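Local atomic coordinates of alkaline serine protease (PDB entry 1Y9Z), a protein that probably hydrolyses peptide bonds in proteins, acting as a cold-adapted, subtilisin-like alkaline serine protease of an Antarctic bacterium. Residues R24-I29 with V125-L130; V151-A156 with Y171-S176. One frame throughout, in Å; residues are numbered along the deposited sequence.

Contact 1 of 2, residues R24-I29 with V125-L130; sequences RTICII and VVTMSL. With PMS (phenylmethanesulfonic acid), chain H.
Ile29, Val125 and Thr127 bury the most surface where strand 25-29 runs parallel to strand 125-128, their axes 23° apart. Four backbone hydrogen bonds join the strands: Val125 N to Thr25 O, Cys27 N to Val125 O, Thr127 N to Cys27 O and Ile29 N to Thr127 O, which at 3.2 Å is the longest. Ile29 shares one face of the sheet with Cys27, Val126 and Met128. Its CG1 stands anti to the carbonyl carbon (chi1 -63°), and from there CD1 reaches back to 3.7 Å from CG1 of Val126, also meeting Met128 CG at 4.1 Å. The other branch, CG2, lies 3.9 Å from CD2 of Leu130, so each branch meets different neighbours, as beta-branching allows. On the other face Val125 sets CG1 4.1 Å from CD1 of Ile26, whose chain crosses it at a slant; a short, beta-branched, apolar valine suits this buried face. Thr127 suits its place by having two unlike branches. CG2 packs 4.0 Å from Ile26 CD1 and 3.9 Å from Ile28 CG1, whereas OG1, anti to the backbone N (chi1 -171°), is hydrogen-bonded to Ser376 OG, so its buried hydroxyl is satisfied. Past the strand, Ser129 centres an inverse gamma turn, and a water that accepts from Ser129 N also sits against Ile29 O, bridging the segments. Leu130 CB then lies 3.7 Å from ring atom C4 of the bound phenylmethanesulfonic acid, consistent with the substrate-cleft wall that this segment forms in subtilisins. Strand 92-100 pairs with the other edge of strand 25-30. Helix 368-385 covers the Val125 and Thr127 face, and helix 110-119 the Ile29 and Met128 face, where Cys27 is joined to Cys117 by a disulfide.

Contact 2 of 2, residues V151-A156 with Y171-S176; sequences VLLIAA and YDSVMS. With NA (sodium ion), chain F; NA (sodium ion), chain E; PMS (phenylmethanesulfonic acid), chain H.
Ala155 N donates to Met175 O and Met175 N to Leu153 O, both at 2.9 Å, joining two parallel strands whose axes lie 31° apart; the second donor is tilted 26° from the carbonyl plane. Just before this pairing a water takes over, accepting from Leu153 N and donating to Ser173 O. Val174 spreads its two methyls over neighbours on one face: CG1, anti to the backbone N (chi1 -176°), rests 3.7 Å from CB of Ala155, while CG2 lies 3.8 Å from CB of Leu153. A beta-branched residue suits this spot, since both branches are used. An alanine here would probably open a gap beside Leu153 and Ala155, leaving the leucine side chain less firmly held. On the other face Met175 runs alongside Ile154, its SD 4.0 Å from Ile154 CG1; the chain is bent at chi3, and it also touches Arg395 and Asn399 of helix 391-401. Ala156 CB comes within 3.3 Å of O2S of phenylmethanesulfonic acid; a small residue fits against the ligand. Val174 O binds a sodium ion at 2.2 Å, with Tyr171 O, Ala169 O and Gln195 OE1. A second sodium position is doubtful, lying so close to the first that the two are probably alternatives. The first ion would probably polarise the Val174 carbonyl, and it clamps the type I turn by binding both its end carbonyls, those of Tyr171 and Val174.

In the fold
From the N terminus, strand 25-30 comes first, and contact 1 closes a long loop of 95 residues that includes strand 92-100 and helices 65-74 and 110-119. Contact 2 opens only after contact 1 has closed: helix 137-148 leads from strand 125-128 to strand 152-156, and a short excursion without helix or strand returns at 174. The two contacts are thus in series, neither nested nor crossing, their centres about 10 Å apart. Strands 125-128 and 152-156 are neighbours, with Val126 N probably bonded to Leu152 O and Met128 N to Ile154 O, so the four strands run parallel within the central sheet of the subtilisin-like domain. Both contacts also reach the bound phenylmethanesulfonic acid.

Contact 1 of 2, residues R24-I29 with V125-L130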
ATOM      1  N   ARG A  24     -14.056  11.700  15.227  1.00 12.28           N
ATOM      2  CA  ARG A  24     -14.293  11.230  13.861  1.00 11.47           C
ATOM      3  C   ARG A  24     -14.496   9.714  13.830  1.00 11.04           C
ATOM      4  O   ARG A  24     -14.035   8.990  14.714  1.00 11.30           O
ATOM      5  CB  ARG A  24     -13.094  11.544  12.951  1.00 12.32           C
ATOM      6  CG  ARG A  24     -12.722  13.012  12.777  1.00 13.86           C
ATOM      7  CD  ARG A  24     -13.776  13.787  12.006  1.00 14.55           C
ATOM      8  NE  ARG A  24     -14.922  14.122  12.841  1.00 14.00           N
ATOM      9  CZ  ARG A  24     -16.049  14.655  12.384  1.00 14.69           C
ATOM     10  NH1 ARG A  24     -17.041  14.930  13.221  1.00 16.67           N
ATOM     11  NH2 ARG A  24     -16.190  14.911  11.090  1.00 14.88           N
ATOM     12  N   THR A  25     -15.192   9.245  12.802  1.00 10.70           N
ATOM     13  CA  THR A  25     -15.410   7.817  12.619  1.00 10.15           C
ATOM     14  C   THR A  25     -15.161   7.488  11.155  1.00 10.47           C
ATOM     15  O   THR A  25     -15.749   8.105  10.265  1.00 10.55           O
ATOM     16  CB  THR A  25     -16.848   7.381  12.979  1.00 10.68           C
ATOM     17  OG1 THR A  25     -17.072   7.571  14.381  1.00 11.34           O
ATOM     18  CG2 THR A  25     -17.054   5.907  12.645  1.00 11.07           C
ATOM     19  N   ILE A  26     -14.263   6.541  10.908  1.00  9.53           N
ATOM     20  CA  ILE A  26     -13.968   6.123   9.545  1.00  9.22           C
ATOM     21  C   ILE A  26     -14.441   4.685   9.376  1.00  9.20           C
ATOM     22  O   ILE A  26     -14.158   3.826  10.210  1.00  9.69           O
ATOM     23  CB  ILE A  26     -12.454   6.233   9.214  1.00  8.62           C
ATOM     24  CG1 ILE A  26     -12.193   5.681   7.809  1.00  8.70           C
ATOM     25  CG2 ILE A  26     -11.619   5.493  10.252  1.00  9.04           C
ATOM     26  CD1 ILE A  26     -10.837   6.042   7.243  1.00  9.77           C
ATOM     27  N   CYS A  27     -15.190   4.439   8.307  1.00  9.00           N
ATOM     28  CA  CYS A  27     -15.715   3.111   8.027  1.00  9.69           C
ATOM     29  C   CYS A  27     -14.973   2.490   6.865  1.00  9.22           C
ATOM     30  O   CYS A  27     -14.868   3.088   5.793  1.00 10.01           O
ATOM     31  CB  CYS A  27     -17.194   3.199   7.684  1.00  9.64           C
ATOM     32  SG  CYS A  27     -18.115   1.628   7.614  1.00 10.32           S
ATOM     33  N   ILE A  28     -14.465   1.286   7.094  1.00  8.47           N
ATOM     34  CA  ILE A  28     -13.723   0.555   6.081  1.00  8.33           C
ATOM     35  C   ILE A  28     -14.604  -0.535   5.477  1.00  8.76           C
ATOM     36  O   ILE A  28     -14.944  -1.516   6.145  1.00  9.61           O
ATOM     37  CB  ILE A  28     -12.469  -0.113   6.686  1.00  7.62           C
ATOM     38  CG1 ILE A  28     -11.610   0.931   7.402  1.00  9.16           C
ATOM     39  CG2 ILE A  28     -11.663  -0.784   5.592  1.00  8.09           C
ATOM     40  CD1 ILE A  28     -10.456   0.336   8.196  1.00  9.14           C
ATOM     41  N   ILE A  29     -14.996  -0.344   4.221  1.00  8.03           N
ATOM     42  CA  ILE A  29     -15.804  -1.333   3.512  1.00  8.54           C
ATOM     43  C   ILE A  29     -14.769  -2.169   2.775  1.00  9.13           C
ATOM     44  O   ILE A  29     -14.150  -1.706   1.814  1.00  8.75           O
ATOM     45  CB  ILE A  29     -16.767  -0.656   2.515  1.00  7.84           C
ATOM     46  CG1 ILE A  29     -17.753   0.233   3.279  1.00  8.83           C
ATOM     47  CG2 ILE A  29     -17.506  -1.709   1.698  1.00  9.31           C
ATOM     48  CD1 ILE A  29     -18.786   0.920   2.398  1.00  8.84           C
ATOM     49  N   VAL A 125     -16.345   9.421   7.468  1.00  9.97           N
ATOM     50  CA  VAL A 125     -15.539   9.077   6.306  1.00 10.60           C
ATOM     51  C   VAL A 125     -15.786   7.616   5.954  1.00 10.44           C
ATOM     52  O   VAL A 125     -15.813   6.754   6.833  1.00 10.31           O
ATOM     53  CB  VAL A 125     -14.025   9.248   6.595  1.00  9.81           C
ATOM     54  CG1 VAL A 125     -13.209   8.865   5.364  1.00 10.16           C
ATOM     55  CG2 VAL A 125     -13.727  10.681   7.013  1.00 11.58           C
ATOM     56  N   VAL A 126     -15.994   7.345   4.670  1.00  9.71           N
ATOM     57  CA  VAL A 126     -16.199   5.982   4.203  1.00  9.72           C
ATOM     58  C   VAL A 126     -15.112   5.725   3.172  1.00  9.61           C
ATOM     59  O   VAL A 126     -15.043   6.406   2.142  1.00  9.96           O
ATOM     60  CB  VAL A 126     -17.590   5.795   3.566  1.00  9.27           C
ATOM     61  CG1 VAL A 126     -17.723   4.382   3.015  1.00 10.35           C
ATOM     62  CG2 VAL A 126     -18.674   6.049   4.610  1.00 10.29           C
ATOM     63  N   THR A 127     -14.248   4.757   3.461  1.00  8.00           N
ATOM     64  CA  THR A 127     -13.145   4.438   2.573  1.00  9.37           C
ATOM     65  C   THR A 127     -13.392   3.097   1.882  1.00  9.16           C
ATOM     66  O   THR A 127     -13.712   2.090   2.523  1.00  9.29           O
ATOM     67  CB  THR A 127     -11.809   4.464   3.366  1.00  9.85           C
ATOM     68  OG1 THR A 127     -10.705   4.359   2.463  1.00  8.05           O
ATOM     69  CG2 THR A 127     -11.758   3.340   4.389  1.00  9.64           C
ATOM     70  N   MET A 128     -13.251   3.103   0.561  1.00  9.49           N
ATOM     71  CA  MET A 128     -13.520   1.925  -0.248  1.00  9.18           C
ATOM     72  C   MET A 128     -12.386   1.553  -1.194  1.00  8.79           C
ATOM     73  O   MET A 128     -12.261   2.108  -2.289  1.00  8.91           O
ATOM     74  CB  MET A 128     -14.813   2.166  -1.035  1.00  9.48           C
ATOM     75  CG  MET A 128     -15.990   2.506  -0.124  1.00 10.12           C
ATOM     76  SD  MET A 128     -17.459   3.176  -0.939  1.00  9.92           S
ATOM     77  CE  MET A 128     -16.988   4.884  -1.136  1.00 11.45           C
ATOM     78  N   SER A 129     -11.553   0.613  -0.759  1.00  9.40           N
ATOM     79  CA  SER A 129     -10.445   0.137  -1.577  1.00  9.21           C
ATOM     80  C   SER A 129     -10.995  -1.000  -2.419  1.00 11.13           C
ATOM     81  O   SER A 129     -10.599  -2.157  -2.278  1.00 11.45           O
ATOM     82  CB  SER A 129      -9.297  -0.350  -0.693  1.00 10.36           C
ATOM     83  OG  SER A 129      -8.621   0.744  -0.102  1.00  9.35           O
ATOM     84  N   LEU A 130     -11.929  -0.644  -3.294  1.00 10.61           N
ATOM     85  CA  LEU A 130     -12.594  -1.598  -4.165  1.00 10.68           C
ATOM     86  C   LEU A 130     -13.152  -0.855  -5.366  1.00 10.10           C
ATOM     87  O   LEU A 130     -13.273   0.370  -5.347  1.00  9.97           O
ATOM     88  CB  LEU A 130     -13.728  -2.290  -3.398  1.00 11.78           C
ATOM     89  CG  LEU A 130     -14.807  -1.392  -2.779  1.00 12.08           C
ATOM     90  CD1 LEU A 130     -15.869  -1.064  -3.822  1.00 14.41           C
ATOM     91  CD2 LEU A 130     -15.452  -2.102  -1.601  1.00 15.21           C
TER
HETATM   92  C   PMS H 601      -8.255  -3.651  -5.611  1.00 26.89           C
HETATM   93  S   PMS H 601      -8.102  -1.890  -5.222  1.00 23.22           S
HETATM   94  C1  PMS H 601      -9.693  -4.203  -5.446  1.00 29.13           C
HETATM   95  C2  PMS H 601     -10.570  -4.168  -6.591  1.00 30.04           C
HETATM   96  C3  PMS H 601     -11.906  -4.669  -6.483  1.00 30.45           C
HETATM   97  C4  PMS H 601     -12.325  -5.199  -5.201  1.00 31.23           C
HETATM   98  C5  PMS H 601     -11.470  -5.235  -4.073  1.00 29.68           C
HETATM   99  C6  PMS H 601     -10.128  -4.747  -4.133  1.00 30.20           C
HETATM  100  O2S PMS H 601      -9.325  -1.233  -5.670  1.00 25.77           O
HETATM  101  O1S PMS H 601      -6.959  -1.336  -5.909  1.00 25.19           O
HETATM  102  O   HOH W   1     -11.660  -0.430   1.925  1.00 10.28           O

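Contact 2 of 2, residues V151-A156 with Y171-S176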
ATOM      1  N   VAL A 151     -20.944  13.247   4.407  1.00 12.31           N
ATOM      2  CA  VAL A 151     -20.071  12.079   4.504  1.00 11.83           C
ATOM      3  C   VAL A 151     -19.011  12.113   3.410  1.00 11.09           C
ATOM      4  O   VAL A 151     -19.338  12.202   2.226  1.00 11.91           O
ATOM      5  CB  VAL A 151     -20.875  10.769   4.373  1.00 11.62           C
ATOM      6  CG1 VAL A 151     -19.941   9.568   4.489  1.00 11.19           C
ATOM      7  CG2 VAL A 151     -21.953  10.714   5.441  1.00 13.63           C
ATOM      8  N   LEU A 152     -17.742  12.052   3.806  1.00 10.11           N
ATOM      9  CA  LEU A 152     -16.640  12.071   2.846  1.00  9.81           C
ATOM     10  C   LEU A 152     -16.419  10.662   2.302  1.00 10.52           C
ATOM     11  O   LEU A 152     -16.189   9.718   3.065  1.00  9.94           O
ATOM     12  CB  LEU A 152     -15.359  12.591   3.514  1.00  9.62           C
ATOM     13  CG  LEU A 152     -14.104  12.748   2.645  1.00 10.12           C
ATOM     14  CD1 LEU A 152     -14.352  13.753   1.530  1.00 10.87           C
ATOM     15  CD2 LEU A 152     -12.948  13.216   3.518  1.00 11.15           C
ATOM     16  N   LEU A 153     -16.493  10.532   0.979  1.00  9.76           N
ATOM     17  CA  LEU A 153     -16.328   9.251   0.301  1.00  9.34           C
ATOM     18  C   LEU A 153     -15.007   9.211  -0.461  1.00  8.92           C
ATOM     19  O   LEU A 153     -14.707  10.108  -1.254  1.00  9.87           O
ATOM     20  CB  LEU A 153     -17.496   9.028  -0.663  1.00  9.18           C
ATOM     21  CG  LEU A 153     -18.894   9.193  -0.055  1.00  9.55           C
ATOM     22  CD1 LEU A 153     -19.941   9.081  -1.151  1.00 10.54           C
ATOM     23  CD2 LEU A 153     -19.124   8.142   1.026  1.00 11.56           C
ATOM     24  N   ILE A 154     -14.231   8.157  -0.230  1.00  9.36           N
ATOM     25  CA  ILE A 154     -12.924   7.998  -0.858  1.00  9.34           C
ATOM     26  C   ILE A 154     -12.775   6.566  -1.376  1.00  8.76           C
ATOM     27  O   ILE A 154     -13.120   5.616  -0.678  1.00  8.79           O
ATOM     28  CB  ILE A 154     -11.811   8.317   0.172  1.00  8.89           C
ATOM     29  CG1 ILE A 154     -11.995   9.750   0.688  1.00  8.14           C
ATOM     30  CG2 ILE A 154     -10.435   8.148  -0.452  1.00  9.40           C
ATOM     31  CD1 ILE A 154     -11.139  10.095   1.892  1.00  9.07           C
ATOM     32  N   ALA A 155     -12.270   6.414  -2.600  1.00  7.90           N
ATOM     33  CA  ALA A 155     -12.118   5.087  -3.190  1.00  8.23           C
ATOM     34  C   ALA A 155     -10.936   4.965  -4.147  1.00  7.71           C
ATOM     35  O   ALA A 155     -10.414   5.963  -4.650  1.00  9.04           O
ATOM     36  CB  ALA A 155     -13.407   4.694  -3.906  1.00  8.12           C
ATOM     37  N   ALA A 156     -10.545   3.722  -4.413  1.00  7.70           N
ATOM     38  CA  ALA A 156      -9.412   3.408  -5.283  1.00  8.75           C
ATOM     39  C   ALA A 156      -9.705   3.532  -6.775  1.00  8.34           C
ATOM     40  O   ALA A 156     -10.737   3.070  -7.258  1.00  8.91           O
ATOM     41  CB  ALA A 156      -8.912   2.001  -4.976  1.00  8.74           C
ATOM     42  N   TYR A 171     -17.315   8.410  -9.525  1.00  9.70           N
ATOM     43  CA  TYR A 171     -18.522   9.227  -9.365  1.00  9.54           C
ATOM     44  C   TYR A 171     -18.009  10.568  -8.832  1.00 10.27           C
ATOM     45  O   TYR A 171     -16.989  10.609  -8.143  1.00 10.95           O
ATOM     46  CB  TYR A 171     -19.477   8.617  -8.333  1.00  9.28           C
ATOM     47  CG  TYR A 171     -20.220   7.386  -8.798  1.00  9.04           C
ATOM     48  CD1 TYR A 171     -20.205   6.219  -8.038  1.00  9.06           C
ATOM     49  CD2 TYR A 171     -20.966   7.394  -9.978  1.00  9.61           C
ATOM     50  CE1 TYR A 171     -20.912   5.092  -8.433  1.00  9.89           C
ATOM     51  CE2 TYR A 171     -21.681   6.269 -10.383  1.00 10.08           C
ATOM     52  CZ  TYR A 171     -21.649   5.123  -9.605  1.00  9.57           C
ATOM     53  OH  TYR A 171     -22.355   4.009  -9.993  1.00 10.68           O
ATOM     54  N   ASP A 172     -18.706  11.657  -9.129  1.00 11.12           N
ATOM     55  CA  ASP A 172     -18.266  12.972  -8.667  1.00 11.54           C
ATOM     56  C   ASP A 172     -18.308  13.164  -7.151  1.00 11.35           C
ATOM     57  O   ASP A 172     -17.641  14.048  -6.614  1.00 11.58           O
ATOM     58  CB  ASP A 172     -19.095  14.074  -9.332  1.00 14.63           C
ATOM     59  CG  ASP A 172     -18.790  14.216 -10.808  1.00 18.92           C
ATOM     60  OD1 ASP A 172     -17.596  14.310 -11.158  1.00 21.20           O
ATOM     61  OD2 ASP A 172     -19.744  14.244 -11.615  1.00 23.74           O
ATOM     62  N   SER A 173     -19.086  12.335  -6.464  1.00 10.01           N
ATOM     63  CA  SER A 173     -19.227  12.433  -5.012  1.00 10.22           C
ATOM     64  C   SER A 173     -18.133  11.694  -4.247  1.00 10.65           C
ATOM     65  O   SER A 173     -18.112  11.714  -3.013  1.00 10.55           O
ATOM     66  CB  SER A 173     -20.581  11.859  -4.595  1.00 10.94           C
ATOM     67  OG  SER A 173     -20.663  10.485  -4.942  1.00 11.65           O
ATOM     68  N   VAL A 174     -17.229  11.055  -4.980  1.00 10.11           N
ATOM     69  CA  VAL A 174     -16.161  10.264  -4.375  1.00 10.43           C
ATOM     70  C   VAL A 174     -14.774  10.694  -4.836  1.00  9.88           C
ATOM     71  O   VAL A 174     -14.581  11.027  -6.008  1.00 10.04           O
ATOM     72  CB  VAL A 174     -16.348   8.767  -4.738  1.00  9.29           C
ATOM     73  CG1 VAL A 174     -15.305   7.912  -4.039  1.00 10.11           C
ATOM     74  CG2 VAL A 174     -17.757   8.317  -4.384  1.00 10.65           C
ATOM     75  N   MET A 175     -13.810  10.691  -3.916  1.00  9.36           N
ATOM     76  CA  MET A 175     -12.438  11.041  -4.270  1.00  9.21           C
ATOM     77  C   MET A 175     -11.773   9.814  -4.887  1.00  9.75           C
ATOM     78  O   MET A 175     -11.679   8.767  -4.243  1.00 10.95           O
ATOM     79  CB  MET A 175     -11.628  11.461  -3.039  1.00 10.39           C
ATOM     80  CG  MET A 175     -12.086  12.732  -2.356  1.00 10.80           C
ATOM     81  SD  MET A 175     -10.921  13.235  -1.063  1.00 12.33           S
ATOM     82  CE  MET A 175      -9.709  14.132  -2.032  1.00 13.32           C
ATOM     83  N   SER A 176     -11.326   9.936  -6.134  1.00  8.89           N
ATOM     84  CA  SER A 176     -10.649   8.834  -6.811  1.00  8.95           C
ATOM     85  C   SER A 176      -9.160   8.942  -6.498  1.00  8.93           C
ATOM     86  O   SER A 176      -8.519   9.940  -6.827  1.00  9.09           O
ATOM     87  CB  SER A 176     -10.873   8.916  -8.320  1.00  9.47           C
ATOM     88  OG  SER A 176     -10.160   7.891  -8.986  1.00  9.91           O
TER
HETATM   89 NA    NA F 608     -12.613  11.891  -8.055  1.00 17.15          NA
HETATM   90 NA    NA E 607     -14.672  10.723  -8.232  1.00  8.76          NA
HETATM   91  C   PMS H 601      -8.255  -3.651  -5.611  1.00 26.89           C
HETATM   92  S   PMS H 601      -8.102  -1.890  -5.222  1.00 23.22           S
HETATM   93  C1  PMS H 601      -9.693  -4.203  -5.446  1.00 29.13           C
HETATM   94  C2  PMS H 601     -10.570  -4.168  -6.591  1.00 30.04           C
HETATM   95  C3  PMS H 601     -11.906  -4.669  -6.483  1.00 30.45           C
HETATM   96  C4  PMS H 601     -12.325  -5.199  -5.201  1.00 31.23           C
HETATM   97  C5  PMS H 601     -11.470  -5.235  -4.073  1.00 29.68           C
HETATM   98  C6  PMS H 601     -10.128  -4.747  -4.133  1.00 30.20           C
HETATM   99  O2S PMS H 601      -9.325  -1.233  -5.670  1.00 25.77           O
HETATM  100  O1S PMS H 601      -6.959  -1.336  -5.909  1.00 25.19           O
HETATM  101  O   HOH W   2     -16.270  12.552  -1.045  1.00 11.61           O